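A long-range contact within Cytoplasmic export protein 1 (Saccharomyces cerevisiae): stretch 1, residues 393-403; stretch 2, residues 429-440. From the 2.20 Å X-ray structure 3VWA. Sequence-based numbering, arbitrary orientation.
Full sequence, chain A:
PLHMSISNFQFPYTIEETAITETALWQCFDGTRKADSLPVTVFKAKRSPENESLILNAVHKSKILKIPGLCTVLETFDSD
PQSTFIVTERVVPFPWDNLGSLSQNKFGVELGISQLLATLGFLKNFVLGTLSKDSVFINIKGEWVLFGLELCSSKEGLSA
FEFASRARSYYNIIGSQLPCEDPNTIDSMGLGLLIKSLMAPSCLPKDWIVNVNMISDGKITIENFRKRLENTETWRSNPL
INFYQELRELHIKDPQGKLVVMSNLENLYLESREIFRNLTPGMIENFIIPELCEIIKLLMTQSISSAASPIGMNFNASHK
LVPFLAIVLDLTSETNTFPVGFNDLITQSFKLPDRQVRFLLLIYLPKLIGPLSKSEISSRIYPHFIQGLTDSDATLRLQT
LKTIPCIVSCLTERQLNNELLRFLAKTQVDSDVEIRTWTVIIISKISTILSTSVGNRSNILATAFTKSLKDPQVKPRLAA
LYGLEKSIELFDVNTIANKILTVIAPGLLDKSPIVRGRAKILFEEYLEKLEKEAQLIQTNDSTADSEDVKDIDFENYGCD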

ATOM      1  N   ASP A 393       8.861  -3.811 -31.416  1.00 42.00           N
ATOM      2  CA  ASP A 393       8.258  -2.479 -31.283  1.00 37.32           C
ATOM      3  C   ASP A 393       9.360  -1.512 -30.777  1.00 38.73           C
ATOM      4  O   ASP A 393       9.961  -1.727 -29.717  1.00 40.44           O
ATOM      5  N   ALA A 394       9.651  -0.469 -31.550  1.00 38.75           N
ATOM      6  CA  ALA A 394      10.754   0.438 -31.257  1.00 32.99           C
ATOM      7  C   ALA A 394      10.481   1.217 -29.990  1.00 35.37           C
ATOM      8  O   ALA A 394      11.409   1.606 -29.247  1.00 37.60           O
ATOM      9  N   THR A 395       9.206   1.409 -29.693  1.00 35.76           N
ATOM     10  CA  THR A 395       8.841   2.156 -28.475  1.00 33.04           C
ATOM     11  C   THR A 395       9.088   1.312 -27.201  1.00 29.70           C
ATOM     12  O   THR A 395       9.522   1.861 -26.138  1.00 24.79           O
ATOM     13  N   LEU A 396       8.871  -0.009 -27.283  1.00 30.62           N
ATOM     14  CA  LEU A 396       9.242  -0.841 -26.126  1.00 29.85           C
ATOM     15  C   LEU A 396      10.778  -0.844 -25.966  1.00 29.68           C
ATOM     16  O   LEU A 396      11.296  -0.719 -24.840  1.00 31.24           O
ATOM     17  N   ARG A 397      11.501  -0.979 -27.076  1.00 27.87           N
ATOM     18  CA  ARG A 397      12.986  -0.911 -27.011  1.00 28.38           C
ATOM     19  C   ARG A 397      13.479   0.400 -26.437  1.00 25.69           C
ATOM     20  O   ARG A 397      14.292   0.384 -25.508  1.00 27.51           O
ATOM     21  N   LEU A 398      12.988   1.526 -26.953  1.00 25.08           N
ATOM     22  CA  LEU A 398      13.349   2.836 -26.382  1.00 26.46           C
ATOM     23  C   LEU A 398      13.013   2.920 -24.894  1.00 26.60           C
ATOM     24  O   LEU A 398      13.848   3.255 -24.091  1.00 25.55           O
ATOM     25  N   GLN A 399      11.790   2.593 -24.505  1.00 31.46           N
ATOM     26  CA  GLN A 399      11.508   2.699 -23.076  1.00 28.52           C
ATOM     27  C   GLN A 399      12.366   1.777 -22.236  1.00 26.77           C
ATOM     28  O   GLN A 399      12.748   2.167 -21.128  1.00 27.11           O
ATOM     29  N   THR A 400      12.624   0.549 -22.701  1.00 26.07           N
ATOM     30  CA  THR A 400      13.491  -0.330 -21.924  1.00 25.41           C
ATOM     31  C   THR A 400      14.818   0.428 -21.778  1.00 27.94           C
ATOM     32  O   THR A 400      15.341   0.566 -20.698  1.00 34.65           O
ATOM     33  N   LEU A 401      15.329   0.951 -22.883  1.00 30.57           N
ATOM     34  CA  LEU A 401      16.585   1.647 -22.884  1.00 30.42           C
ATOM     35  C   LEU A 401      16.654   2.748 -21.846  1.00 28.87           C
ATOM     36  O   LEU A 401      17.573   2.765 -21.023  1.00 29.09           O
ATOM     37  N   LYS A 402      15.664   3.613 -21.836  1.00 28.94           N
ATOM     38  CA  LYS A 402      15.629   4.755 -20.909  1.00 29.34           C
ATOM     39  C   LYS A 402      15.444   4.350 -19.437  1.00 30.63           C
ATOM     40  O   LYS A 402      15.456   5.192 -18.523  1.00 28.99           O
ATOM     41  N   THR A 403      15.161   3.085 -19.201  1.00 26.59           N
ATOM     42  CA  THR A 403      14.882   2.640 -17.847  1.00 23.64           C
ATOM     43  C   THR A 403      16.136   2.003 -17.236  1.00 23.58           C
ATOM     44  O   THR A 403      16.158   1.739 -16.068  1.00 23.94           O
ATOM     45  N   VAL A 429      23.327   0.869 -33.046  1.00 36.43           N
ATOM     46  CA  VAL A 429      23.171   0.749 -34.511  1.00 40.36           C
ATOM     47  C   VAL A 429      21.689   0.424 -34.875  1.00 42.18           C
ATOM     48  O   VAL A 429      21.349  -0.050 -35.979  1.00 37.45           O
ATOM     49  N   ASP A 430      20.804   0.693 -33.920  1.00 36.37           N
ATOM     50  CA  ASP A 430      19.407   0.333 -34.046  1.00 32.78           C
ATOM     51  C   ASP A 430      18.831   1.055 -35.229  1.00 34.37           C
ATOM     52  O   ASP A 430      19.200   2.210 -35.495  1.00 32.22           O
ATOM     53  N   SER A 431      17.870   0.411 -35.899  1.00 32.99           N
ATOM     54  CA  SER A 431      17.147   1.046 -36.978  1.00 32.92           C
ATOM     55  C   SER A 431      16.432   2.357 -36.602  1.00 31.40           C
ATOM     56  O   SER A 431      16.297   3.224 -37.442  1.00 33.00           O
ATOM     57  N   ASP A 432      16.007   2.523 -35.350  1.00 28.98           N
ATOM     58  CA  ASP A 432      15.403   3.771 -34.894  1.00 28.47           C
ATOM     59  C   ASP A 432      16.449   4.827 -34.423  1.00 30.30           C
ATOM     60  O   ASP A 432      17.331   4.538 -33.596  1.00 28.30           O
ATOM     61  N   VAL A 433      16.338   6.050 -34.955  1.00 29.38           N
ATOM     62  CA  VAL A 433      17.267   7.136 -34.647  1.00 34.18           C
ATOM     63  C   VAL A 433      17.156   7.540 -33.180  1.00 32.39           C
ATOM     64  O   VAL A 433      18.157   7.898 -32.518  1.00 35.19           O
ATOM     65  N   GLU A 434      15.935   7.467 -32.661  1.00 30.42           N
ATOM     66  CA  GLU A 434      15.692   7.847 -31.285  1.00 29.08           C
ATOM     67  C   GLU A 434      16.490   6.919 -30.288  1.00 27.70           C
ATOM     68  O   GLU A 434      17.120   7.393 -29.335  1.00 28.80           O
ATOM     69  N   ILE A 435      16.539   5.638 -30.603  1.00 25.54           N
ATOM     70  CA  ILE A 435      17.218   4.643 -29.820  1.00 25.07           C
ATOM     71  C   ILE A 435      18.699   4.833 -29.936  1.00 24.81           C
ATOM     72  O   ILE A 435      19.399   4.744 -28.926  1.00 25.81           O
ATOM     73  N   ARG A 436      19.189   5.088 -31.155  1.00 25.09           N
ATOM     74  CA  ARG A 436      20.609   5.479 -31.343  1.00 24.03           C
ATOM     75  C   ARG A 436      21.061   6.690 -30.539  1.00 24.12           C
ATOM     76  O   ARG A 436      22.149   6.647 -29.924  1.00 21.47           O
ATOM     77  N   THR A 437      20.241   7.743 -30.553  1.00 25.91           N
ATOM     78  CA  THR A 437      20.476   8.996 -29.822  1.00 25.67           C
ATOM     79  C   THR A 437      20.558   8.689 -28.313  1.00 28.37           C
ATOM     80  O   THR A 437      21.547   9.056 -27.638  1.00 28.08           O
ATOM     81  N   TRP A 438      19.555   7.984 -27.788  1.00 27.30           N
ATOM     82  CA  TRP A 438      19.483   7.708 -26.357  1.00 24.92           C
ATOM     83  C   TRP A 438      20.565   6.732 -25.907  1.00 27.76           C
ATOM     84  O   TRP A 438      21.054   6.849 -24.779  1.00 27.12           O
ATOM     85  N   THR A 439      20.945   5.774 -26.756  1.00 22.77           N
ATOM     86  CA  THR A 439      21.990   4.839 -26.360  1.00 24.92           C
ATOM     87  C   THR A 439      23.288   5.510 -25.916  1.00 27.01           C
ATOM     88  O   THR A 439      23.893   5.101 -24.921  1.00 25.34           O
ATOM     89  N   VAL A 440      23.718   6.531 -26.653  1.00 27.05           N
ATOM     90  CA  VAL A 440      24.965   7.204 -26.286  1.00 30.71           C
ATOM     91  C   VAL A 440      24.862   8.002 -24.943  1.00 29.32           C
ATOM     92  O   VAL A 440      25.847   8.099 -24.172  1.00 27.90           O
TER

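Helices that run side by side in the same direction commonly interlock by setting a side chain of one into a hollow formed by side chains of the next, and the pairing of residues 394-403 with 433-440 in Cytoplasmic export protein 1 is a compact example. The two axes diverge by only 9° and approach to 9.6 Å, and the contact buries 508 Å² in all. Ile435 and Trp438 contribute most, with Leu401 close behind.

Ile435 is the knob. Its CA-to-CB bond points sideways, but chi1 m and chi2 t carry CD1 across to the other helix, where the side chain sits among Ala394, Arg397, Leu398 and Leu401. Ile435 CD1 lies 3.5 Å from Arg397 CB and 3.5 Å from the backbone atom Ala394 O, while Ile435 CG1 is 4.0 Å from Leu398 CB. The backbones are close here: Leu398 CA and Ile435 CA are 5.5 Å apart.

One turn on, Trp438 (chi1 m, chi2 94°) points toward stretch 1 and offers its indole to two side chains. The extended Lys402, m at chi1 and t thereafter, reaches over one ring face with its CE: Lys402 CE is 3.7 Å from the centroid of the Trp438 five-membered ring, a CH-pi contact. Leu398, with rotamer t, p, brings CD1 to 3.7 Å from Trp438 CD1 and CD2 to 3.7 Å from Glu434 CG.

Leu401 has the same t, p rotamer and points toward stretch 2. Its CD2 packs 3.8 Å from Trp438 CB, 3.9 Å from Ile435 CG2 and 3.5 Å from Thr439 OG1. That hydroxyl is no unpaired polar group against the leucine, since Thr439 OG1 donates to Ile435 O in its own helix at 2.7 Å.

The polar anchor lies at the N-terminal side of this apolar patch. Arg397, pointing toward stretch 2 with chi1 m, chi2 t and chi3 m, forms a two-pronged salt bridge with Asp430: Arg397 NH2 donates to Asp430 OD2 at 2.7 Å, and Arg397 NE to Asp430 OD1 at 3.1 Å. The carboxylate meets the guanidinium at its edge, as the in-plane N-H groups favour. Asp430 OD2 also accepts from Asp432 N at 2.9 Å, tying the salt bridge to the turn before the second helix. Asp432 (chi1 t) in turn caps that helix, its OD2 accepting from Ile435 N at 3.3 Å, while Asp432 OD1 rests 3.9 Å from Ala394 CB.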

ATOM      1  CB  ASP A 393       7.084  -2.570 -30.298  1.00 36.12           C
ATOM      2  CG  ASP A 393       6.319  -1.274 -30.177  1.00 39.81           C
ATOM      3  OD1 ASP A 393       5.265  -1.069 -30.852  1.00 54.92           O
ATOM      4  OD2 ASP A 393       6.774  -0.400 -29.453  1.00 36.00           O
ATOM      5  CB  ALA A 394      10.984   1.385 -32.423  1.00 29.86           C
ATOM      6  CB  THR A 395       7.418   2.749 -28.571  1.00 31.50           C
ATOM      7  OG1 THR A 395       6.524   1.686 -28.892  1.00 40.87           O
ATOM      8  CG2 THR A 395       7.339   3.714 -29.707  1.00 27.59           C
ATOM      9  CB  LEU A 396       8.719  -2.273 -26.219  1.00 31.18           C
ATOM     10  CG  LEU A 396       8.099  -2.927 -24.974  1.00 37.42           C
ATOM     11  CD1 LEU A 396       8.426  -4.404 -24.856  1.00 41.09           C
ATOM     12  CD2 LEU A 396       8.426  -2.211 -23.670  1.00 40.44           C
ATOM     13  CB  ARG A 397      13.626  -1.112 -28.376  1.00 29.86           C
ATOM     14  CG  ARG A 397      13.123  -2.341 -29.075  1.00 29.49           C
ATOM     15  CD  ARG A 397      14.101  -2.793 -30.145  1.00 28.39           C
ATOM     16  NE  ARG A 397      14.363  -1.813 -31.209  1.00 25.29           N
ATOM     17  CZ  ARG A 397      13.596  -1.658 -32.298  1.00 30.97           C
ATOM     18  NH1 ARG A 397      12.472  -2.369 -32.460  1.00 30.35           N
ATOM     19  NH2 ARG A 397      13.921  -0.791 -33.239  1.00 27.72           N
ATOM     20  CB  LEU A 398      12.670   3.999 -27.110  1.00 25.89           C
ATOM     21  CG  LEU A 398      13.054   5.438 -26.667  1.00 26.23           C
ATOM     22  CD1 LEU A 398      14.527   5.720 -26.888  1.00 23.49           C
ATOM     23  CD2 LEU A 398      12.186   6.510 -27.373  1.00 24.81           C
ATOM     24  CB  GLN A 399      10.038   2.526 -22.721  1.00 28.80           C
ATOM     25  CG  GLN A 399       9.148   3.621 -23.287  1.00 34.23           C
ATOM     26  CD  GLN A 399       9.585   5.014 -22.861  1.00 35.21           C
ATOM     27  OE1 GLN A 399      10.088   5.743 -23.664  1.00 36.11           O
ATOM     28  NE2 GLN A 399       9.391   5.371 -21.589  1.00 33.29           N
ATOM     29  CB  THR A 400      13.705  -1.698 -22.602  1.00 24.07           C
ATOM     30  OG1 THR A 400      12.441  -2.320 -22.916  1.00 23.56           O
ATOM     31  CG2 THR A 400      14.476  -2.625 -21.711  1.00 23.47           C
ATOM     32  CB  LEU A 401      16.929   2.142 -24.279  1.00 28.48           C
ATOM     33  CG  LEU A 401      18.159   3.053 -24.428  1.00 29.87           C
ATOM     34  CD1 LEU A 401      19.479   2.395 -23.970  1.00 28.04           C
ATOM     35  CD2 LEU A 401      18.201   3.419 -25.900  1.00 27.86           C
ATOM     36  CB  LYS A 402      14.421   5.624 -21.232  1.00 30.89           C
ATOM     37  CG  LYS A 402      14.455   6.377 -22.543  1.00 37.91           C
ATOM     38  CD  LYS A 402      13.406   7.478 -22.464  1.00 38.19           C
ATOM     39  CE  LYS A 402      13.311   8.262 -23.773  1.00 42.78           C
ATOM     40  NZ  LYS A 402      12.483   9.499 -23.620  1.00 41.38           N
ATOM     41  CB  THR A 403      13.679   1.644 -17.886  1.00 23.06           C
ATOM     42  OG1 THR A 403      12.535   2.371 -18.341  1.00 26.70           O
ATOM     43  CG2 THR A 403      13.347   1.050 -16.545  1.00 23.30           C
ATOM     44  CB  VAL A 429      24.220  -0.249 -35.104  1.00 43.18           C
ATOM     45  CG1 VAL A 429      24.115  -1.624 -34.463  1.00 39.53           C
ATOM     46  CG2 VAL A 429      24.065  -0.386 -36.612  1.00 51.29           C
ATOM     47  CB  ASP A 430      18.653   0.749 -32.768  1.00 31.58           C
ATOM     48  CG  ASP A 430      17.300   0.053 -32.617  1.00 32.96           C
ATOM     49  OD1 ASP A 430      17.221  -0.927 -31.864  1.00 33.18           O
ATOM     50  OD2 ASP A 430      16.311   0.513 -33.241  1.00 34.29           O
ATOM     51  CB  SER A 431      16.161   0.054 -37.611  1.00 36.72           C
ATOM     52  OG  SER A 431      15.295  -0.467 -36.627  1.00 39.71           O
ATOM     53  CB  ASP A 432      14.377   3.450 -33.789  1.00 32.45           C
ATOM     54  CG  ASP A 432      13.520   4.637 -33.420  1.00 34.08           C
ATOM     55  OD1 ASP A 432      12.378   4.724 -33.907  1.00 38.73           O
ATOM     56  OD2 ASP A 432      13.971   5.470 -32.613  1.00 37.18           O
ATOM     57  CB  VAL A 433      17.073   8.362 -35.590  1.00 35.19           C
ATOM     58  CG1 VAL A 433      15.705   9.014 -35.378  1.00 36.45           C
ATOM     59  CG2 VAL A 433      18.178   9.403 -35.385  1.00 32.41           C
ATOM     60  CB  GLU A 434      14.192   7.942 -31.058  1.00 30.17           C
ATOM     61  CG  GLU A 434      13.755   8.719 -29.826  1.00 38.26           C
ATOM     62  CD  GLU A 434      14.137  10.195 -29.867  1.00 44.04           C
ATOM     63  OE1 GLU A 434      14.285  10.753 -30.987  1.00 50.80           O
ATOM     64  OE2 GLU A 434      14.285  10.800 -28.781  1.00 43.93           O
ATOM     65  CB  ILE A 435      16.807   3.199 -30.242  1.00 25.39           C
ATOM     66  CG1 ILE A 435      15.340   2.954 -29.885  1.00 26.13           C
ATOM     67  CG2 ILE A 435      17.697   2.141 -29.560  1.00 24.57           C
ATOM     68  CD1 ILE A 435      14.793   1.580 -30.308  1.00 22.05           C
ATOM     69  CB  ARG A 436      21.022   5.594 -32.827  1.00 23.05           C
ATOM     70  CG  ARG A 436      20.671   4.282 -33.610  1.00 23.05           C
ATOM     71  CD  ARG A 436      21.423   4.112 -34.901  1.00 24.04           C
ATOM     72  NE  ARG A 436      21.297   5.290 -35.784  1.00 30.80           N
ATOM     73  CZ  ARG A 436      20.271   5.556 -36.595  1.00 31.03           C
ATOM     74  NH1 ARG A 436      20.326   6.658 -37.348  1.00 32.53           N
ATOM     75  NH2 ARG A 436      19.211   4.734 -36.675  1.00 28.90           N
ATOM     76  CB  THR A 437      19.362  10.038 -30.149  1.00 26.56           C
ATOM     77  OG1 THR A 437      19.276  10.219 -31.575  1.00 26.45           O
ATOM     78  CG2 THR A 437      19.624  11.428 -29.505  1.00 27.49           C
ATOM     79  CB  TRP A 438      18.095   7.227 -25.925  1.00 30.28           C
ATOM     80  CG  TRP A 438      17.177   8.365 -25.593  1.00 33.93           C
ATOM     81  CD1 TRP A 438      16.265   8.986 -26.436  1.00 36.52           C
ATOM     82  CD2 TRP A 438      17.121   9.121 -24.354  1.00 38.39           C
ATOM     83  NE1 TRP A 438      15.635  10.027 -25.805  1.00 37.41           N
ATOM     84  CE2 TRP A 438      16.119  10.181 -24.564  1.00 41.38           C
ATOM     85  CE3 TRP A 438      17.805   9.070 -23.142  1.00 39.69           C
ATOM     86  CZ2 TRP A 438      15.798  11.089 -23.574  1.00 42.11           C
ATOM     87  CZ3 TRP A 438      17.478  10.009 -22.155  1.00 42.40           C
ATOM     88  CH2 TRP A 438      16.507  10.993 -22.369  1.00 41.93           C
ATOM     89  CB  THR A 439      22.341   3.817 -27.479  1.00 22.73           C
ATOM     90  OG1 THR A 439      21.170   3.055 -27.798  1.00 24.63           O
ATOM     91  CG2 THR A 439      23.462   2.839 -26.997  1.00 22.27           C
ATOM     92  CB  VAL A 440      25.587   8.002 -27.503  1.00 31.89           C
ATOM     93  CG1 VAL A 440      24.773   9.228 -27.887  1.00 28.10           C
ATOM     94  CG2 VAL A 440      27.021   8.415 -27.227  1.00 30.90           C
TER